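Local coordinates for protein glycosyl hydrolase, family 38 (Enterococcus faecalis, PDB 5KBP) that probably hydrolyses alpha-mannosidic linkages, as a glycoside hydrolase family 38 alpha-mannosidase that assembles as two subunits, at residues R31-V36 and Q66-K71; E73-A78 and Q115-P120; E554-L559 and Q724-T729; A866-L869 and E875-T878; P879-D884 and E891-R896. All coordinates share one frame; numbering follows the deposited sequence.

Contact 1 of 5, residues R31-V36 and Q66-K71. With SO4 (sulfate ion), chain C.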
# COMPACT_ATOMS: atom_id res chain seq x y z
N ARG A 31 -8.38 4.57 16.34
CA ARG A 31 -8.73 5.59 17.33
C ARG A 31 -9.75 6.58 16.78
O ARG A 31 -10.48 7.20 17.56
CB ARG A 31 -7.47 6.31 17.79
CG ARG A 31 -6.61 5.49 18.74
CD ARG A 31 -5.26 6.12 19.01
NE ARG A 31 -4.51 5.35 20.00
CZ ARG A 31 -3.74 4.31 19.71
NH1 ARG A 31 -3.61 3.90 18.46
NH2 ARG A 31 -3.09 3.67 20.68
N LEU A 32 -9.82 6.74 15.46
CA LEU A 32 -10.88 7.55 14.87
C LEU A 32 -12.24 6.90 15.08
O LEU A 32 -13.24 7.60 15.26
CB LEU A 32 -10.61 7.76 13.38
CG LEU A 32 -11.59 8.67 12.64
CD1 LEU A 32 -11.50 10.09 13.17
CD2 LEU A 32 -11.34 8.64 11.13
N ILE A 33 -12.29 5.57 15.06
CA ILE A 33 -13.55 4.87 15.29
C ILE A 33 -14.05 5.13 16.71
O ILE A 33 -15.24 5.35 16.94
CB ILE A 33 -13.39 3.36 15.02
CG1 ILE A 33 -12.75 3.13 13.65
CG2 ILE A 33 -14.73 2.65 15.11
CD1 ILE A 33 -13.55 3.69 12.51
N GLU A 34 -13.13 5.11 17.68
CA GLU A 34 -13.51 5.39 19.06
C GLU A 34 -14.03 6.82 19.21
O GLU A 34 -15.01 7.06 19.92
CB GLU A 34 -12.31 5.17 19.99
CG GLU A 34 -11.89 3.72 20.13
CD GLU A 34 -10.68 3.54 21.02
OE1 GLU A 34 -10.01 4.55 21.33
OE2 GLU A 34 -10.39 2.39 21.41
N LEU A 35 -13.40 7.78 18.53
CA LEU A 35 -13.81 9.17 18.64
C LEU A 35 -15.23 9.36 18.10
O LEU A 35 -16.09 9.94 18.77
CB LEU A 35 -12.83 10.07 17.89
CG LEU A 35 -13.25 11.54 17.75
CD1 LEU A 35 -13.31 12.22 19.11
CD2 LEU A 35 -12.30 12.28 16.82
N VAL A 36 -15.48 8.89 16.87
CA VAL A 36 -16.80 9.08 16.26
C VAL A 36 -17.87 8.30 17.02
O VAL A 36 -19.01 8.76 17.13
CB VAL A 36 -16.75 8.70 14.77
CG1 VAL A 36 -18.13 8.83 14.14
CG2 VAL A 36 -15.74 9.57 14.04
N GLN A 66 -16.28 2.71 6.59
CA GLN A 66 -15.66 1.53 6.01
C GLN A 66 -15.34 0.48 7.07
O GLN A 66 -15.17 -0.70 6.72
CB GLN A 66 -14.40 1.90 5.23
CG GLN A 66 -13.21 2.31 6.07
CD GLN A 66 -11.92 2.27 5.28
OE1 GLN A 66 -11.81 1.55 4.28
NE2 GLN A 66 -10.93 3.05 5.70
N VAL A 67 -15.28 0.87 8.34
CA VAL A 67 -15.13 -0.08 9.43
C VAL A 67 -16.47 -0.43 10.05
O VAL A 67 -16.71 -1.58 10.42
CB VAL A 67 -14.15 0.47 10.49
CG1 VAL A 67 -13.94 -0.56 11.60
CG2 VAL A 67 -12.83 0.82 9.85
N ARG A 68 -17.37 0.55 10.18
CA ARG A 68 -18.69 0.36 10.77
C ARG A 68 -19.77 0.77 9.77
O ARG A 68 -20.41 1.82 9.93
CB ARG A 68 -18.84 1.15 12.07
CG ARG A 68 -17.67 1.01 13.03
CD ARG A 68 -18.11 1.30 14.45
NE ARG A 68 -19.05 0.29 14.93
CZ ARG A 68 -19.74 0.39 16.05
NH1 ARG A 68 -19.61 1.45 16.83
NH2 ARG A 68 -20.57 -0.58 16.41
N PRO A 69 -20.01 -0.04 8.74
CA PRO A 69 -20.98 0.36 7.71
C PRO A 69 -22.41 0.39 8.21
O PRO A 69 -23.22 1.16 7.68
CB PRO A 69 -20.78 -0.70 6.61
CG PRO A 69 -20.26 -1.89 7.34
CD PRO A 69 -19.41 -1.36 8.45
N GLU A 70 -22.75 -0.41 9.22
CA GLU A 70 -24.12 -0.43 9.72
C GLU A 70 -24.46 0.78 10.57
O GLU A 70 -25.59 0.88 11.06
CB GLU A 70 -24.37 -1.71 10.52
CG GLU A 70 -24.39 -2.97 9.66
CD GLU A 70 -24.66 -4.23 10.46
OE1 GLU A 70 -24.34 -5.33 9.97
OE2 GLU A 70 -25.18 -4.12 11.59
N LYS A 71 -23.52 1.71 10.76
CA LYS A 71 -23.76 2.95 11.47
C LYS A 71 -24.07 4.11 10.53
O LYS A 71 -24.11 5.26 10.97
CB LYS A 71 -22.55 3.31 12.35
CG LYS A 71 -22.11 2.20 13.28
CD LYS A 71 -23.12 1.95 14.39
CE LYS A 71 -23.20 3.13 15.35
NZ LYS A 71 -24.12 2.86 16.48
S SO4 C . -22.71 0.29 19.12
O1 SO4 C . -23.37 0.22 17.82
O2 SO4 C . -21.66 -0.72 19.18
O3 SO4 C . -23.69 0.04 20.17
O4 SO4 C . -22.13 1.61 19.30
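Ile33 of helix 25-45 meets the loop residues Val67 and Arg68 with two branches, and everything tight in the contact is aliphatic. Its CG1 arm, set beside the backbone N (chi1 -51°) and bent again at chi2, carries Ile33 CD1 to 3.8 Å from Val67 CB. The other branch, Ile33 CG2, lies against the middle methylenes of the arginine chain, 3.7 Å from Arg68 CD. Both pairs run slantwise to each other, and Tyr64 of helix 59-65 also packs on Ile33. Past CD the character changes. The Arg68 chain bends at chi3 (66°), which swings the guanidinium off the isoleucine and toward a sulfate ion, probably from the crystallisation liquor, at its edge. Arg68 NH2 gives sulfate O2 a fairly straight bond of 3.0 Å and O1 a weak one of 3.2 Å. Lys71, folded at chi2 and chi3, sets its CG above one guanidinium face, toward the rim, and brings Lys71 NZ to 3.1 Å from the same sulfate O1. The guanidinium also has stronger ties: NE forms a salt bridge with Asp338 of the second subunit and NH1 one with Asp37 of helix 25-45. Val67 packs on Tyr342 of that subunit. This is helix-to-loop packing in the N-terminal domain of the family 38 fold, where the link between helices 59-65 and 72-80 folds back on helix 25-45 at the subunit interface.

Contact 2 of 5, residues E73-A78 and Q115-P120. With SO4 (sulfate ion), chain E.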
# COMPACT_ATOMS: atom_id res chain seq x y z
N GLU A 73 -26.82 5.02 8.95
CA GLU A 73 -28.05 5.73 9.26
C GLU A 73 -27.88 6.64 10.47
O GLU A 73 -28.45 7.74 10.51
CB GLU A 73 -29.19 4.74 9.50
CG GLU A 73 -29.74 4.10 8.23
CD GLU A 73 -30.23 5.12 7.23
OE1 GLU A 73 -30.05 4.90 6.01
OE2 GLU A 73 -30.81 6.15 7.65
N ALA A 74 -27.11 6.21 11.46
CA ALA A 74 -26.83 7.07 12.61
C ALA A 74 -26.03 8.30 12.19
O ALA A 74 -26.29 9.41 12.66
CB ALA A 74 -26.09 6.29 13.69
N VAL A 75 -25.04 8.11 11.31
CA VAL A 75 -24.26 9.24 10.81
C VAL A 75 -25.14 10.19 10.01
O VAL A 75 -25.03 11.42 10.13
CB VAL A 75 -23.06 8.74 9.98
CG1 VAL A 75 -22.40 9.89 9.24
CG2 VAL A 75 -22.06 8.03 10.88
N LYS A 76 -26.02 9.63 9.17
CA LYS A 76 -26.96 10.46 8.42
C LYS A 76 -27.80 11.31 9.36
O LYS A 76 -27.92 12.53 9.17
CB LYS A 76 -27.86 9.57 7.56
CG LYS A 76 -27.29 9.21 6.20
CD LYS A 76 -28.21 8.22 5.49
CE LYS A 76 -27.94 8.19 4.00
NZ LYS A 76 -28.75 7.14 3.32
N LYS A 77 -28.40 10.69 10.38
CA LYS A 77 -29.25 11.42 11.30
C LYS A 77 -28.47 12.45 12.11
O LYS A 77 -29.01 13.51 12.46
CB LYS A 77 -29.97 10.45 12.24
CG LYS A 77 -31.08 9.66 11.57
CD LYS A 77 -31.77 8.71 12.54
CE LYS A 77 -30.91 7.50 12.86
NZ LYS A 77 -31.64 6.50 13.69
N ALA A 78 -27.19 12.18 12.41
CA ALA A 78 -26.39 13.15 13.14
C ALA A 78 -26.10 14.38 12.29
O ALA A 78 -26.16 15.51 12.78
CB ALA A 78 -25.08 12.51 13.61
N GLN A 115 -22.84 17.53 0.13
CA GLN A 115 -24.22 17.55 -0.33
C GLN A 115 -24.88 16.18 -0.25
O GLN A 115 -26.11 16.11 -0.17
CB GLN A 115 -24.29 18.07 -1.77
CG GLN A 115 -23.76 19.49 -1.94
CD GLN A 115 -24.56 20.51 -1.15
OE1 GLN A 115 -25.76 20.34 -0.94
NE2 GLN A 115 -23.89 21.57 -0.70
N LYS A 116 -24.10 15.10 -0.25
CA LYS A 116 -24.68 13.77 -0.10
C LYS A 116 -25.20 13.55 1.31
O LYS A 116 -26.17 12.81 1.50
CB LYS A 116 -23.65 12.70 -0.46
CG LYS A 116 -23.15 12.77 -1.90
CD LYS A 116 -22.04 11.77 -2.15
CE LYS A 116 -21.51 11.89 -3.57
NZ LYS A 116 -20.37 10.96 -3.82
N TRP A 117 -24.57 14.17 2.31
CA TRP A 117 -25.00 14.04 3.69
C TRP A 117 -25.96 15.15 4.11
O TRP A 117 -26.94 14.88 4.82
CB TRP A 117 -23.78 14.04 4.62
CG TRP A 117 -22.83 12.93 4.34
CD1 TRP A 117 -21.67 13.01 3.63
CD2 TRP A 117 -22.95 11.57 4.76
NE1 TRP A 117 -21.06 11.77 3.58
CE2 TRP A 117 -21.83 10.87 4.27
CE3 TRP A 117 -23.91 10.87 5.51
CZ2 TRP A 117 -21.63 9.52 4.50
CZ3 TRP A 117 -23.71 9.52 5.74
CH2 TRP A 117 -22.58 8.86 5.24
N GLY A 118 -25.71 16.38 3.68
CA GLY A 118 -26.57 17.50 4.00
C GLY A 118 -26.07 18.80 3.42
O GLY A 118 -26.59 19.27 2.41
N ALA A 119 -25.06 19.39 4.06
CA ALA A 119 -24.50 20.68 3.65
C ALA A 119 -23.19 20.91 4.39
O ALA A 119 -23.02 20.43 5.52
CB ALA A 119 -25.48 21.82 3.93
N PRO A 120 -22.24 21.63 3.80
CA PRO A 120 -20.95 21.85 4.46
C PRO A 120 -20.95 23.08 5.36
O PRO A 120 -21.73 24.02 5.19
CB PRO A 120 -20.01 22.06 3.27
CG PRO A 120 -20.87 22.73 2.24
CD PRO A 120 -22.26 22.15 2.42
S SO4 E . -27.45 4.01 1.33
O1 SO4 E . -27.89 2.65 1.06
O2 SO4 E . -26.08 4.19 0.84
O3 SO4 E . -27.49 4.26 2.76
O4 SO4 E . -28.33 4.96 0.65
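Trp117, near the end of helix 100-117, supplies nearly all of the second side of this contact, meeting Val75 and Lys76 of helix 72-80 with the outer carbons of its six-membered ring. The apolar touches come first. Val75 CG1, anti to the backbone N (chi1 169°), stands 3.8 Å from Trp117 CZ3 and slightly farther from CH2, approaching the ring at a slant. Beside it Lys76 CG lies 3.6 Å from the same Trp117 CZ3, the lysine chain running nearly perpendicular to the tryptophan side chain, so the aliphatic root of the lysine does the packing and its charge is carried beyond. The polar part belongs to that charge. From CG onward the Lys76 chain is extended, which takes NZ to a sulfate ion, probably from the crystallisation liquor: Lys76 NZ is 3.2 Å from sulfate O3, with a weak bond to O4. Lys72 and its counterpart Lys72 of the second subunit bind the same ion, so three ammonium groups from two chains gather round one anion. Glu73 OE1, one helical turn before, makes only a long salt bridge of 3.7 Å to Lys76 NZ. Within the N-terminal domain, Leu61 of helix 59-65 packs on both Val75 and Trp117, Leu65 adds to the indole, and Leu40 of helix 25-45 reaches Val75, so helix 72-80 is wedged among three other helices.

Contact 3 of 5, residues E554-L559 and Q724-T729. With SO4 (sulfate ion), chain K.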
# COMPACT_ATOMS: atom_id res chain seq x y z
N GLU A 554 23.56 38.45 -23.07
CA GLU A 554 23.95 38.24 -21.69
C GLU A 554 24.71 36.93 -21.53
O GLU A 554 24.57 36.00 -22.32
CB GLU A 554 22.72 38.25 -20.78
CG GLU A 554 21.89 39.52 -20.86
CD GLU A 554 22.63 40.74 -20.36
OE1 GLU A 554 23.58 40.59 -19.57
OE2 GLU A 554 22.24 41.86 -20.75
N THR A 555 25.53 36.88 -20.48
CA THR A 555 26.31 35.69 -20.16
C THR A 555 26.06 35.29 -18.72
O THR A 555 25.82 36.13 -17.85
CB THR A 555 27.81 35.91 -20.38
OG1 THR A 555 28.28 36.92 -19.47
CG2 THR A 555 28.10 36.36 -21.81
N PHE A 556 26.11 33.98 -18.47
CA PHE A 556 25.94 33.42 -17.14
C PHE A 556 26.94 32.30 -16.95
O PHE A 556 27.08 31.44 -17.83
CB PHE A 556 24.51 32.90 -16.93
CG PHE A 556 23.45 33.92 -17.23
CD1 PHE A 556 22.93 34.06 -18.51
CD2 PHE A 556 22.96 34.75 -16.23
CE1 PHE A 556 21.96 35.00 -18.78
CE2 PHE A 556 21.99 35.69 -16.50
CZ PHE A 556 21.48 35.82 -17.78
N SER A 557 27.64 32.30 -15.82
CA SER A 557 28.71 31.34 -15.57
C SER A 557 28.47 30.61 -14.25
O SER A 557 27.65 31.03 -13.42
CB SER A 557 30.08 32.02 -15.55
OG SER A 557 30.13 33.03 -14.56
N LYS A 558 29.20 29.51 -14.07
CA LYS A 558 29.14 28.67 -12.88
C LYS A 558 27.76 28.08 -12.64
O LYS A 558 27.39 27.77 -11.50
CB LYS A 558 29.62 29.42 -11.63
CG LYS A 558 31.05 29.93 -11.74
CD LYS A 558 31.46 30.71 -10.50
CE LYS A 558 32.88 31.21 -10.62
NZ LYS A 558 33.31 31.99 -9.43
N LEU A 559 26.97 27.92 -13.70
CA LEU A 559 25.65 27.31 -13.57
C LEU A 559 25.77 25.80 -13.43
O LEU A 559 26.75 25.19 -13.87
CB LEU A 559 24.79 27.66 -14.78
CG LEU A 559 24.51 29.15 -15.00
CD1 LEU A 559 23.78 29.38 -16.31
CD2 LEU A 559 23.72 29.72 -13.83
N GLN A 724 15.62 44.63 -15.10
CA GLN A 724 14.98 45.32 -16.21
C GLN A 724 15.51 44.90 -17.58
O GLN A 724 14.97 45.36 -18.59
CB GLN A 724 15.16 46.84 -16.05
N ASN A 725 16.53 44.04 -17.64
CA ASN A 725 17.14 43.72 -18.92
C ASN A 725 17.24 42.21 -19.17
O ASN A 725 17.14 41.77 -20.31
CB ASN A 725 18.53 44.35 -19.01
CG ASN A 725 18.48 45.86 -19.13
OD1 ASN A 725 18.26 46.40 -20.21
ND2 ASN A 725 18.69 46.55 -18.01
N LYS A 726 17.45 41.43 -18.11
CA LYS A 726 17.70 40.00 -18.26
C LYS A 726 17.02 39.24 -17.13
O LYS A 726 16.57 39.82 -16.14
CB LYS A 726 19.20 39.70 -18.27
CG LYS A 726 20.01 40.59 -17.34
CD LYS A 726 21.43 40.10 -17.18
CE LYS A 726 22.31 41.17 -16.56
NZ LYS A 726 21.73 41.70 -15.30
N GLY A 727 16.95 37.92 -17.29
CA GLY A 727 16.32 37.08 -16.30
C GLY A 727 16.63 35.62 -16.52
O GLY A 727 16.94 35.19 -17.64
N VAL A 728 16.53 34.86 -15.43
CA VAL A 728 16.78 33.42 -15.44
C VAL A 728 15.59 32.72 -14.79
O VAL A 728 15.15 33.12 -13.71
CB VAL A 728 18.08 33.05 -14.70
CG1 VAL A 728 18.30 31.55 -14.72
CG2 VAL A 728 19.26 33.77 -15.32
N THR A 729 15.07 31.69 -15.46
CA THR A 729 13.99 30.87 -14.93
C THR A 729 14.49 29.44 -14.77
O THR A 729 15.09 28.89 -15.70
CB THR A 729 12.76 30.90 -15.84
OG1 THR A 729 12.26 32.24 -15.94
CG2 THR A 729 11.66 30.00 -15.29
S SO4 K . 35.13 34.47 -11.37
O1 SO4 K . 33.89 34.40 -12.13
O2 SO4 K . 35.97 33.32 -11.69
O3 SO4 K . 35.84 35.70 -11.70
O4 SO4 K . 34.82 34.46 -9.94
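Glu554 lies roughly perpendicular to Lys726, the carboxylate resting on the methylene chain of the lysine rather than on its ammonium. Glu554 OE1 is 3.3 Å from Lys726 CD, and Glu554 CG lies 3.7 Å from Lys726 CB. Opposite charges are near but not paired: Glu554 OE1 and Lys726 NZ stand 4.8 Å apart. The lysine CG sits between its own backbone N and carbonyl carbon (chi1 36°), and a bend at chi4 turns NZ aside, where Asp723 takes it in a salt bridge. Strand 555-566 and strand 727-732 belong to two different antiparallel sheets of the C-terminal domain, and their inward side chains meet face to face as in a beta sandwich. One step deeper, Phe556 and Val728 lie antiparallel alongside one another; Phe556 CE2 comes to 3.5 Å from Val728 CG2, the methyl meeting the ring at an oblique angle. Leu782 of the neighbouring strand 772-783 packs on both. Just beyond, Lys558 and Leu559 form a G1 beta bulge facing Leu545, and the extended Lys558 chain places Lys558 NZ 2.9 Å from O4 of a sulfate ion, probably from the crystallisation liquor.

Contact 4 of 5, residues A866-L869 and E875-T878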
# COMPACT_ATOMS: atom_id res chain seq x y z
N ALA A 866 -17.77 30.13 -25.38
CA ALA A 866 -18.22 29.46 -24.17
C ALA A 866 -19.64 29.89 -23.82
O ALA A 866 -20.11 30.96 -24.21
CB ALA A 866 -17.28 29.76 -23.00
N THR A 867 -20.33 29.03 -23.07
CA THR A 867 -21.70 29.32 -22.66
C THR A 867 -21.73 30.34 -21.52
O THR A 867 -22.47 31.32 -21.57
CB THR A 867 -22.42 28.04 -22.25
OG1 THR A 867 -22.18 27.02 -23.23
CG2 THR A 867 -23.92 28.28 -22.13
N CYS A 868 -20.92 30.11 -20.49
CA CYS A 868 -20.89 30.99 -19.33
C CYS A 868 -19.61 30.74 -18.56
O CYS A 868 -19.01 29.67 -18.64
CB CYS A 868 -22.11 30.77 -18.43
SG CYS A 868 -22.18 29.14 -17.66
N LEU A 869 -19.20 31.75 -17.80
CA LEU A 869 -18.09 31.62 -16.87
C LEU A 869 -18.61 31.13 -15.53
O LEU A 869 -19.66 31.56 -15.05
CB LEU A 869 -17.36 32.95 -16.70
CG LEU A 869 -16.75 33.52 -17.98
CD1 LEU A 869 -16.02 34.83 -17.70
CD2 LEU A 869 -15.81 32.51 -18.62
N GLU A 875 -20.29 25.87 -11.40
CA GLU A 875 -21.62 26.46 -11.45
C GLU A 875 -21.54 27.92 -11.87
O GLU A 875 -20.56 28.61 -11.56
CB GLU A 875 -22.33 26.36 -10.09
CG GLU A 875 -22.61 24.93 -9.66
CD GLU A 875 -23.40 24.15 -10.69
OE1 GLU A 875 -24.28 24.74 -11.36
OE2 GLU A 875 -23.15 22.93 -10.84
N PRO A 876 -22.56 28.43 -12.57
CA PRO A 876 -22.48 29.78 -13.13
C PRO A 876 -22.20 30.83 -12.05
O PRO A 876 -22.68 30.73 -10.92
CB PRO A 876 -23.86 29.99 -13.76
CG PRO A 876 -24.33 28.61 -14.07
CD PRO A 876 -23.81 27.75 -12.96
N LEU A 877 -21.41 31.83 -12.42
CA LEU A 877 -21.07 32.90 -11.49
C LEU A 877 -22.29 33.76 -11.20
O LEU A 877 -23.11 34.03 -12.08
CB LEU A 877 -19.94 33.76 -12.07
CG LEU A 877 -18.56 33.10 -12.15
CD1 LEU A 877 -17.57 33.99 -12.89
CD2 LEU A 877 -18.04 32.79 -10.75
N THR A 878 -22.39 34.20 -9.95
CA THR A 878 -23.49 35.06 -9.50
C THR A 878 -22.90 36.30 -8.84
O THR A 878 -22.39 36.20 -7.70
CB THR A 878 -24.42 34.32 -8.55
OG1 THR A 878 -23.65 33.70 -7.51
CG2 THR A 878 -25.22 33.26 -9.29
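Leu869 and Leu877 are joined by a backbone hydrogen bond and by their side chains, where the chain leaving strand 864-870 of the C-terminal beta-sandwich domain doubles back beside it. The loop has no regular structure here, and a single backbone bond between these segments ties it to the strand. The two leucines adopt nearly the same conformation, each with CG beside its backbone N and anti to the carbonyl carbon (chi1 -61° in Leu869 and similar in Leu877), but they use it differently. In Leu877 it directs the branch back over the strand, so that Leu877 CG comes to 3.5 Å from Leu869 O and CD1 to 4.0 Å from Leu869 CB. In Leu869 the methyls lead away from the loop segment, leaving CB and the carbonyl group to meet the second leucine; those methyls pack instead on Ile881 and, on the adjacent strand 892-897, on Arg893 and Trp895. The carbonyl oxygen of Leu869 is therefore both a hydrogen-bond acceptor and part of the surface on which Leu877 rests. One residue earlier, Cys868 takes chi1 of 65°, which points SG at the loop, 4.2 Å from Pro876 CG, a light touch at the pyrrolidine rim. Pro876, itself at the surface, is also flanked by Arg896 of strand 892-897. Asn871 helps shape the turn, its OD1 accepting from the Glu875 backbone N, while its side chain lies against Leu877. The bond that joins the segments runs from Leu877 N to Leu869 O over 3.2 Å, in the carbonyl plane, with an N-H...O angle of 160°.

Contact 5 of 5, residues P879-D884 and E891-R896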
# COMPACT_ATOMS: atom_id res chain seq x y z
N PRO A 879 -22.93 37.47 -9.49
CA PRO A 879 -23.49 37.68 -10.83
C PRO A 879 -22.57 37.19 -11.95
O PRO A 879 -21.39 36.95 -11.71
CB PRO A 879 -23.67 39.19 -10.90
CG PRO A 879 -22.58 39.72 -10.04
CD PRO A 879 -22.42 38.73 -8.91
N ALA A 880 -23.12 37.05 -13.15
CA ALA A 880 -22.38 36.48 -14.26
C ALA A 880 -21.37 37.49 -14.82
O ALA A 880 -21.56 38.70 -14.74
CB ALA A 880 -23.33 36.03 -15.37
N ILE A 881 -20.30 36.96 -15.40
CA ILE A 881 -19.30 37.74 -16.12
C ILE A 881 -19.31 37.28 -17.57
O ILE A 881 -19.33 36.07 -17.84
CB ILE A 881 -17.90 37.60 -15.49
CG1 ILE A 881 -17.81 38.36 -14.16
CG2 ILE A 881 -16.83 38.11 -16.45
CD1 ILE A 881 -18.31 37.57 -12.96
N GLU A 882 -19.30 38.23 -18.50
CA GLU A 882 -19.35 37.91 -19.92
C GLU A 882 -18.15 37.04 -20.31
O GLU A 882 -17.04 37.22 -19.81
CB GLU A 882 -19.36 39.19 -20.75
CG GLU A 882 -20.50 40.13 -20.39
CD GLU A 882 -21.86 39.58 -20.75
OE1 GLU A 882 -22.20 39.56 -21.95
OE2 GLU A 882 -22.59 39.14 -19.83
N VAL A 883 -18.40 36.09 -21.21
CA VAL A 883 -17.35 35.18 -21.64
C VAL A 883 -16.25 35.90 -22.41
O VAL A 883 -15.11 35.42 -22.45
CB VAL A 883 -17.93 34.04 -22.49
CG1 VAL A 883 -18.91 33.21 -21.67
CG2 VAL A 883 -18.61 34.59 -23.74
N ASP A 884 -16.55 37.05 -23.01
CA ASP A 884 -15.56 37.84 -23.72
C ASP A 884 -14.97 38.96 -22.87
O ASP A 884 -14.19 39.77 -23.38
CB ASP A 884 -16.17 38.43 -25.00
CG ASP A 884 -17.50 39.13 -24.75
OD1 ASP A 884 -17.76 39.54 -23.60
OD2 ASP A 884 -18.28 39.27 -25.72
N GLU A 891 -6.90 36.56 -11.88
CA GLU A 891 -8.21 35.92 -11.87
C GLU A 891 -8.08 34.45 -12.25
O GLU A 891 -7.32 34.09 -13.15
CB GLU A 891 -9.17 36.62 -12.83
CG GLU A 891 -10.60 36.12 -12.73
CD GLU A 891 -11.45 36.50 -13.92
OE1 GLU A 891 -12.15 35.61 -14.46
OE2 GLU A 891 -11.41 37.68 -14.33
N ILE A 892 -8.81 33.60 -11.54
CA ILE A 892 -8.93 32.19 -11.87
C ILE A 892 -10.26 32.03 -12.60
O ILE A 892 -11.33 32.01 -11.98
CB ILE A 892 -8.86 31.30 -10.62
CG1 ILE A 892 -7.62 31.64 -9.79
CG2 ILE A 892 -8.84 29.84 -11.03
CD1 ILE A 892 -7.62 30.99 -8.42
N ARG A 893 -10.20 31.93 -13.92
CA ARG A 893 -11.40 31.86 -14.74
C ARG A 893 -11.68 30.42 -15.16
O ARG A 893 -10.77 29.68 -15.54
CB ARG A 893 -11.26 32.75 -15.98
CG ARG A 893 -12.51 32.81 -16.84
CD ARG A 893 -12.46 33.97 -17.82
NE ARG A 893 -12.51 35.26 -17.15
CZ ARG A 893 -12.51 36.43 -17.78
NH1 ARG A 893 -12.45 36.47 -19.11
NH2 ARG A 893 -12.55 37.56 -17.09
N THR A 894 -12.95 30.04 -15.09
CA THR A 894 -13.40 28.70 -15.47
C THR A 894 -14.52 28.83 -16.50
O THR A 894 -15.50 29.55 -16.27
CB THR A 894 -13.88 27.91 -14.26
OG1 THR A 894 -12.85 27.88 -13.26
CG2 THR A 894 -14.23 26.48 -14.65
N TRP A 895 -14.38 28.12 -17.61
CA TRP A 895 -15.36 28.14 -18.69
C TRP A 895 -16.26 26.90 -18.62
O TRP A 895 -15.93 25.89 -17.99
CB TRP A 895 -14.68 28.20 -20.05
CG TRP A 895 -13.99 29.49 -20.35
CD1 TRP A 895 -14.47 30.53 -21.10
CD2 TRP A 895 -12.67 29.88 -19.93
NE1 TRP A 895 -13.54 31.54 -21.16
CE2 TRP A 895 -12.43 31.17 -20.45
CE3 TRP A 895 -11.68 29.27 -19.16
CZ2 TRP A 895 -11.24 31.85 -20.23
CZ3 TRP A 895 -10.50 29.95 -18.94
CH2 TRP A 895 -10.29 31.23 -19.47
N ARG A 896 -17.40 26.99 -19.29
CA ARG A 896 -18.32 25.88 -19.45
C ARG A 896 -18.84 25.87 -20.88
O ARG A 896 -19.39 26.88 -21.34
CB ARG A 896 -19.49 25.96 -18.47
CG ARG A 896 -20.61 24.98 -18.79
CD ARG A 896 -21.93 25.37 -18.13
NE ARG A 896 -21.96 25.02 -16.72
CZ ARG A 896 -23.05 25.11 -15.96
NH1 ARG A 896 -24.20 25.53 -16.49
NH2 ARG A 896 -23.00 24.78 -14.68
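Val883 O faces both Arg893 and Trp895 without bonding to either: it is 4.4 Å from Arg893 NH1 and equally 4.4 Å from Trp895 NE1, which it approaches at the edge of the indole. Ile881 CG2 adds a similar loose touch, 4.4 Å from Arg893 NH2, oblique to the guanidinium. This first shell is slack, and Trp895 NE1 is buried here without a polar partner. What fixes the arginine is the next shell. Glu891, two residues before it on the same side of the strand, is gripped side-on by two nitrogens: Arg893 NE to Glu891 OE1 at 2.7 Å, near the guanidinium plane, and Arg893 NH2 to Glu891 OE2 at 3.0 Å, more tilted. Both oxygens are met on the syn side, the first well out of the carboxylate plane. The backbone oxygens of Ala885 and Pro886 also accept from NH1 and NH2, tying the loop to the strand through the guanidinium. With CG anti to the backbone N (chi1 -176°), the arginine chain lays Arg893 CG 3.7 Å above one face of the Trp895 ring, offset toward its rim. Farther out, Glu891 OE2 takes the Arg888 backbone N, and Trp831 meets the indole with planes at about 35°. Strand 892-897 is flanked in its antiparallel sheet by strands 843-849 and 864-870, while helix 136-141 of the N-terminal domain touches Glu891 and Ile892.

The contacts follow one another along the chain, each closing before the next opens. Contacts 1 and 2, with centres 15 Å apart, adjoin in sequence and share the helices of the N-terminal domain, where the second subunit comes close. Contact 3 joins two sheets of the C-terminal domain that precedes the last sandwich, about 57 Å between centres from either and on the other side of the chain's centre. Contacts 4 and 5, only 6 Å between centres, touch directly: strands 864-870 and 892-897 are sheet neighbours, probably bonded by Thr867 N to Arg896 O (2.9 Å). Contact 4 comes within about 10 Å of contact 2 at nearest atoms, placing the last sandwich beside the N-terminal domain.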